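Cysteine hydrolase (Pseudomonas syringae pv. phaseolicola 1448A, PDB 3IRV) is an isochorismatase-family protein that probably acts as a cysteine hydrolase, its substrate not being established. Local coordinates at residues Tyr122-Arg135 and Val151-Tyr165. Sequence-based numbering, arbitrary orientation.
Sequences YSGFHNTDLDTVLR and VCCETTIRDGVHREY. With PO4 (phosphate ion), chain C.
In this isochorismatase-family fold, the loop that starts at Tyr122 and the helix that follows it pack along helix 149-162, beside strands of the central parallel sheet. Ser123 OG donates a hydrogen bond to Asp159 OD2, very short at 2.5 Å. The same OG accepts from the backbone N of Phe125 and of His126, which makes an ST turn and an ST motif. With OG anti to its own N (chi1 177°), it lies on the carbonyl side, within reach of these two amides. One helical turn earlier, Gly124 N bonds to Thr156 OG1 at 2.9 Å, and that hydroxyl donates to Cys152 O.

Phe125 fills the middle of the contact. Its CE2 lies 3.5 Å from Gly160 CA, and Thr156 O sits at its edge. Its CB is centred over one face of the Arg163 guanidinium. The edge of that group faces a phosphate ion: Arg163 NH1 hydrogen-bonds phosphate O2 at 2.8 Å, and Arg163 NH2 bonds O1. His126 ND1 donates to phosphate O1 too, at 2.7 Å. His126 and Arg163 of the second subunit also bind this ion, probably taken up from the crystallisation liquor.

At the far end, Tyr165 N bonds to Gly160 O in the Schellman motif that ends the helix, with Glu164 as C-prime. In one of two modelled conformers of Asp131, Tyr165 OH donates to Asp131 OD1 at 2.6 Å, from above the carboxylate plane. Arg135 lays its guanidinium on the Tyr165 ring, centres 4.0 Å apart and planes at 20°, a cation-pi stack. The Ser123 hydroxyl thus joins the loop backbone to the Asp159 carboxylate, while two arginines probably make the phosphate site between the subunits positive.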
loop_
_atom_site.group_PDB
_atom_site.type_symbol
_atom_site.label_atom_id
_atom_site.label_comp_id
_atom_site.label_asym_id
_atom_site.label_seq_id
_atom_site.Cartn_x
_atom_site.Cartn_y
_atom_site.Cartn_z
ATOM N N TYR A 122 -2.692 9.375 -3.144
ATOM C CA TYR A 122 -2.447 8.999 -1.742
ATOM C C TYR A 122 -0.964 8.982 -1.354
ATOM O O TYR A 122 -0.589 9.431 -0.252
ATOM C CB TYR A 122 -3.064 7.637 -1.407
ATOM C CG TYR A 122 -4.511 7.517 -1.788
ATOM C CD1 TYR A 122 -5.451 8.490 -1.415
ATOM C CD2 TYR A 122 -4.941 6.425 -2.539
ATOM C CE1 TYR A 122 -6.795 8.358 -1.775
ATOM C CE2 TYR A 122 -6.289 6.281 -2.908
ATOM C CZ TYR A 122 -7.199 7.249 -2.530
ATOM O OH TYR A 122 -8.522 7.070 -2.888
ATOM N N SER A 123 -0.150 8.405 -2.232
ATOM C CA SER A 123 1.274 8.194 -2.000
ATOM C C SER A 123 2.003 9.510 -1.831
ATOM O O SER A 123 1.884 10.397 -2.693
ATOM C CB SER A 123 1.886 7.514 -3.211
ATOM O OG SER A 123 3.278 7.371 -3.038
ATOM N N GLY A 124 2.826 9.609 -0.783
ATOM C CA GLY A 124 3.698 10.792 -0.661
ATOM C C GLY A 124 4.878 10.779 -1.612
ATOM O O GLY A 124 5.542 11.818 -1.782
ATOM N N PHE A 125 5.154 9.608 -2.210
ATOM C CA PHE A 125 6.324 9.414 -3.099
ATOM C C PHE A 125 6.000 9.410 -4.586
ATOM O O PHE A 125 6.782 9.935 -5.386
ATOM C CB PHE A 125 7.023 8.086 -2.804
ATOM C CG PHE A 125 7.948 8.152 -1.631
ATOM C CD1 PHE A 125 9.213 8.717 -1.752
ATOM C CD2 PHE A 125 7.531 7.687 -0.378
ATOM C CE1 PHE A 125 10.073 8.791 -0.650
ATOM C CE2 PHE A 125 8.367 7.773 0.736
ATOM C CZ PHE A 125 9.653 8.304 0.608
ATOM N N HIS A 126 4.897 8.779 -4.977
ATOM C CA HIS A 126 4.651 8.578 -6.410
ATOM C C HIS A 126 4.376 9.895 -7.146
ATOM O O HIS A 126 3.401 10.594 -6.845
ATOM C CB HIS A 126 3.509 7.594 -6.663
ATOM C CG HIS A 126 3.373 7.217 -8.109
ATOM N ND1 HIS A 126 4.228 6.330 -8.719
ATOM C CD2 HIS A 126 2.517 7.639 -9.075
ATOM C CE1 HIS A 126 3.892 6.199 -9.996
ATOM N NE2 HIS A 126 2.870 6.996 -10.243
ATOM N N ASN A 127 5.302 10.241 -8.052
ATOM C CA ASN A 127 5.184 11.435 -8.903
ATOM C C ASN A 127 5.228 12.721 -8.083
ATOM O O ASN A 127 4.597 13.709 -8.466
ATOM C CB ASN A 127 3.881 11.447 -9.729
ATOM C CG ASN A 127 3.859 10.402 -10.806
ATOM O OD1 ASN A 127 4.875 9.805 -11.113
ATOM N ND2 ASN A 127 2.673 10.175 -11.390
ATOM N N THR A 128 5.925 12.704 -6.942
ATOM C CA THR A 128 6.020 13.919 -6.134
ATOM C C THR A 128 7.450 14.352 -5.965
ATOM O O THR A 128 8.385 13.604 -6.275
ATOM C CB THR A 128 5.514 13.736 -4.688
ATOM O OG1 THR A 128 6.472 12.976 -3.922
ATOM C CG2 THR A 128 4.158 13.089 -4.655
ATOM N N ASP A 129 7.621 15.555 -5.406
ATOM C CA ASP A 129 8.969 16.075 -5.099
ATOM C C ASP A 129 9.708 15.329 -3.973
ATOM O O ASP A 129 10.870 15.598 -3.721
ATOM C CB ASP A 129 8.852 17.536 -4.648
ATOM C CG ASP A 129 8.490 18.496 -5.764
ATOM O OD1 ASP A 129 8.354 18.088 -6.945
ATOM O OD2 ASP A 129 8.334 19.710 -5.446
ATOM N N LEU A 130 9.021 14.424 -3.256
ATOM C CA LEU A 130 9.554 13.942 -1.974
ATOM C C LEU A 130 10.909 13.240 -2.107
ATOM O O LEU A 130 11.812 13.510 -1.323
ATOM C CB LEU A 130 8.541 13.007 -1.298
ATOM C CG LEU A 130 8.948 12.488 0.076
ATOM C CD1 LEU A 130 9.230 13.642 1.040
ATOM C CD2 LEU A 130 7.861 11.552 0.630
ATOM N N ASP A 131 11.072 12.380 -3.112
ATOM C CA ASP A 131 12.324 11.647 -3.230
ATOM C C ASP A 131 13.504 12.587 -3.482
ATOM O O ASP A 131 14.605 12.356 -2.973
ATOM C CB ASP A 131 12.225 10.588 -4.323
ATOM C CG ASP A 131 13.316 9.552 -4.219
ATOM O OD1 ASP A 131 13.436 8.897 -3.159
ATOM O OD2 ASP A 131 14.069 9.410 -5.202
ATOM N N THR A 132 13.263 13.655 -4.245
ATOM C CA THR A 132 14.331 14.647 -4.499
ATOM C C THR A 132 14.717 15.341 -3.186
ATOM O O THR A 132 15.905 15.421 -2.834
ATOM C CB THR A 132 13.880 15.679 -5.537
ATOM O OG1 THR A 132 13.648 15.030 -6.797
ATOM C CG2 THR A 132 14.916 16.821 -5.691
ATOM N N VAL A 133 13.714 15.789 -2.429
ATOM C CA VAL A 133 13.945 16.479 -1.167
ATOM C C VAL A 133 14.760 15.581 -0.189
ATOM O O VAL A 133 15.731 16.026 0.434
ATOM C CB VAL A 133 12.613 16.964 -0.569
ATOM C CG1 VAL A 133 12.783 17.507 0.862
ATOM C CG2 VAL A 133 11.964 18.015 -1.504
ATOM N N LEU A 134 14.382 14.309 -0.105
ATOM C CA LEU A 134 15.035 13.400 0.839
ATOM C C LEU A 134 16.437 13.050 0.362
ATOM O O LEU A 134 17.407 13.135 1.121
ATOM C CB LEU A 134 14.201 12.120 0.979
ATOM C CG LEU A 134 12.823 12.298 1.625
ATOM C CD1 LEU A 134 12.059 10.971 1.578
ATOM C CD2 LEU A 134 13.005 12.757 3.093
ATOM N N ARG A 135 16.567 12.649 -0.900
ATOM C CA ARG A 135 17.900 12.209 -1.354
ATOM C C ARG A 135 18.890 13.359 -1.468
ATOM O O ARG A 135 20.070 13.167 -1.210
ATOM C CB ARG A 135 17.836 11.424 -2.672
ATOM C CG ARG A 135 17.063 10.094 -2.573
ATOM C CD ARG A 135 17.691 9.108 -1.567
ATOM N NE ARG A 135 17.044 7.792 -1.640
ATOM C CZ ARG A 135 17.257 6.775 -0.816
ATOM N NH1 ARG A 135 18.120 6.875 0.190
ATOM N NH2 ARG A 135 16.584 5.633 -1.008
ATOM N N VAL A 151 -4.228 4.524 4.427
ATOM C CA VAL A 151 -4.387 5.017 3.072
ATOM C C VAL A 151 -3.163 5.855 2.722
ATOM O O VAL A 151 -2.161 5.286 2.293
ATOM C CB VAL A 151 -5.717 5.757 2.850
ATOM C CG1 VAL A 151 -5.903 6.044 1.358
ATOM C CG2 VAL A 151 -6.921 4.919 3.360
ATOM N N CYS A 152 -3.199 7.169 2.940
ATOM C CA CYS A 152 -2.023 7.975 2.583
ATOM C C CYS A 152 -0.788 7.665 3.428
ATOM O O CYS A 152 0.330 7.650 2.898
ATOM C CB CYS A 152 -2.328 9.450 2.699
ATOM S SG CYS A 152 -3.625 9.910 1.521
ATOM N N CYS A 153 -0.956 7.424 4.738
ATOM C CA CYS A 153 0.218 7.112 5.564
ATOM C C CYS A 153 0.829 5.776 5.111
ATOM O O CYS A 153 2.030 5.716 4.772
ATOM C CB CYS A 153 -0.148 7.081 7.056
ATOM S SG CYS A 153 -0.839 8.667 7.533
ATOM N N GLU A 154 0.004 4.724 5.042
ATOM C CA GLU A 154 0.530 3.410 4.626
ATOM C C GLU A 154 1.075 3.397 3.196
ATOM O O GLU A 154 2.067 2.734 2.926
ATOM C CB GLU A 154 -0.511 2.309 4.797
ATOM C CG GLU A 154 -0.141 1.325 5.843
ATOM C CD GLU A 154 -0.851 0.016 5.656
ATOM O OE1 GLU A 154 -1.768 -0.279 6.420
ATOM O OE2 GLU A 154 -0.527 -0.700 4.711
ATOM N N THR A 155 0.434 4.105 2.265
ATOM C CA THR A 155 0.982 4.118 0.891
ATOM C C THR A 155 2.352 4.796 0.877
ATOM O O THR A 155 3.272 4.316 0.217
ATOM C CB THR A 155 0.030 4.758 -0.133
ATOM O OG1 THR A 155 -1.259 4.143 0.009
ATOM C CG2 THR A 155 0.537 4.521 -1.550
ATOM N N THR A 156 2.491 5.899 1.617
ATOM C CA THR A 156 3.795 6.526 1.783
ATOM C C THR A 156 4.843 5.563 2.402
ATOM O O THR A 156 5.976 5.474 1.930
ATOM C CB THR A 156 3.641 7.818 2.599
ATOM O OG1 THR A 156 2.661 8.651 1.935
ATOM C CG2 THR A 156 4.998 8.560 2.745
ATOM N N ILE A 157 4.445 4.849 3.453
ATOM C CA ILE A 157 5.290 3.812 4.048
ATOM C C ILE A 157 5.681 2.694 3.063
ATOM O O ILE A 157 6.873 2.397 2.921
ATOM C CB ILE A 157 4.590 3.229 5.285
ATOM C CG1 ILE A 157 4.461 4.317 6.358
ATOM C CG2 ILE A 157 5.344 2.004 5.836
ATOM C CD1 ILE A 157 3.533 3.920 7.557
ATOM N N ARG A 158 4.701 2.086 2.378
ATOM C CA ARG A 158 5.001 1.032 1.379
ATOM C C ARG A 158 5.909 1.555 0.276
ATOM O O ARG A 158 6.905 0.927 -0.075
ATOM C CB ARG A 158 3.708 0.547 0.743
ATOM C CG ARG A 158 2.802 -0.150 1.759
ATOM C CD ARG A 158 1.475 -0.501 1.143
ATOM N NE ARG A 158 0.553 -1.081 2.125
ATOM C CZ ARG A 158 -0.029 -2.274 2.009
ATOM N NH1 ARG A 158 0.201 -3.032 0.952
ATOM N NH2 ARG A 158 -0.838 -2.713 2.976
ATOM N N ASP A 159 5.594 2.749 -0.232
ATOM C CA ASP A 159 6.415 3.330 -1.293
ATOM C C ASP A 159 7.828 3.715 -0.827
ATOM O O ASP A 159 8.794 3.617 -1.587
ATOM C CB ASP A 159 5.684 4.508 -1.947
ATOM C CG ASP A 159 4.387 4.068 -2.648
ATOM O OD1 ASP A 159 4.081 2.834 -2.692
ATOM O OD2 ASP A 159 3.672 4.957 -3.197
ATOM N N GLY A 160 7.940 4.096 0.448
ATOM C CA GLY A 160 9.224 4.429 1.031
ATOM C C GLY A 160 10.089 3.180 1.156
ATOM O O GLY A 160 11.244 3.183 0.720
ATOM N N VAL A 161 9.536 2.107 1.748
ATOM C CA VAL A 161 10.361 0.895 1.916
ATOM C C VAL A 161 10.800 0.314 0.561
ATOM O O VAL A 161 11.939 -0.168 0.422
ATOM C CB VAL A 161 9.686 -0.170 2.858
ATOM C CG1 VAL A 161 8.466 -0.823 2.202
ATOM C CG2 VAL A 161 10.726 -1.219 3.272
ATOM N N HIS A 162 9.950 0.434 -0.472
ATOM C CA HIS A 162 10.299 -0.070 -1.826
ATOM C C HIS A 162 11.441 0.745 -2.472
ATOM O O HIS A 162 12.095 0.285 -3.416
ATOM C CB HIS A 162 9.062 -0.080 -2.724
ATOM C CG HIS A 162 8.188 -1.277 -2.523
ATOM N ND1 HIS A 162 7.318 -1.397 -1.459
ATOM C CD2 HIS A 162 8.110 -2.449 -3.211
ATOM C CE1 HIS A 162 6.691 -2.565 -1.534
ATOM N NE2 HIS A 162 7.157 -3.224 -2.586
ATOM N N ARG A 163 11.658 1.958 -1.968
ATOM C CA ARG A 163 12.799 2.801 -2.384
ATOM C C ARG A 163 14.000 2.635 -1.433
ATOM O O ARG A 163 14.986 3.391 -1.532
ATOM C CB ARG A 163 12.351 4.252 -2.384
ATOM C CG ARG A 163 11.475 4.585 -3.574
ATOM C CD ARG A 163 10.721 5.857 -3.312
ATOM N NE ARG A 163 10.036 6.345 -4.524
ATOM C CZ ARG A 163 8.889 5.828 -4.970
ATOM N NH1 ARG A 163 8.327 4.780 -4.340
ATOM N NH2 ARG A 163 8.316 6.335 -6.057
ATOM N N GLU A 164 13.885 1.654 -0.511
ATOM C CA GLU A 164 14.942 1.258 0.431
ATOM C C GLU A 164 15.070 2.213 1.646
ATOM O O GLU A 164 16.053 2.163 2.389
ATOM C CB GLU A 164 16.300 1.005 -0.264
ATOM C CG GLU A 164 16.293 -0.223 -1.209
ATOM C CD GLU A 164 15.925 -1.537 -0.502
ATOM O OE1 GLU A 164 16.447 -1.792 0.598
ATOM O OE2 GLU A 164 15.112 -2.324 -1.040
ATOM N N TYR A 165 14.061 3.075 1.848
ATOM C CA TYR A 165 14.079 3.912 3.044
ATOM C C TYR A 165 13.800 3.041 4.261
ATOM O O TYR A 165 13.045 2.064 4.186
ATOM C CB TYR A 165 13.022 5.020 2.964
ATOM C CG TYR A 165 13.369 6.122 1.982
ATOM C CD1 TYR A 165 14.232 7.158 2.348
ATOM C CD2 TYR A 165 12.853 6.117 0.693
ATOM C CE1 TYR A 165 14.585 8.181 1.453
ATOM C CE2 TYR A 165 13.166 7.146 -0.197
ATOM C CZ TYR A 165 14.039 8.158 0.188
ATOM O OH TYR A 165 14.352 9.170 -0.690
HETATM P P PO4 C . 5.799 3.583 -6.927
HETATM O O1 PO4 C . 5.992 5.065 -7.178
HETATM O O2 PO4 C . 6.225 3.280 -5.500
HETATM O O3 PO4 C . 4.332 3.237 -7.111
HETATM O O4 PO4 C . 6.614 2.727 -7.876
HETATM O O HOH W 1 7.645 8.477 -8.412
HETATM O O HOH W 2 17.904 4.153 1.368
#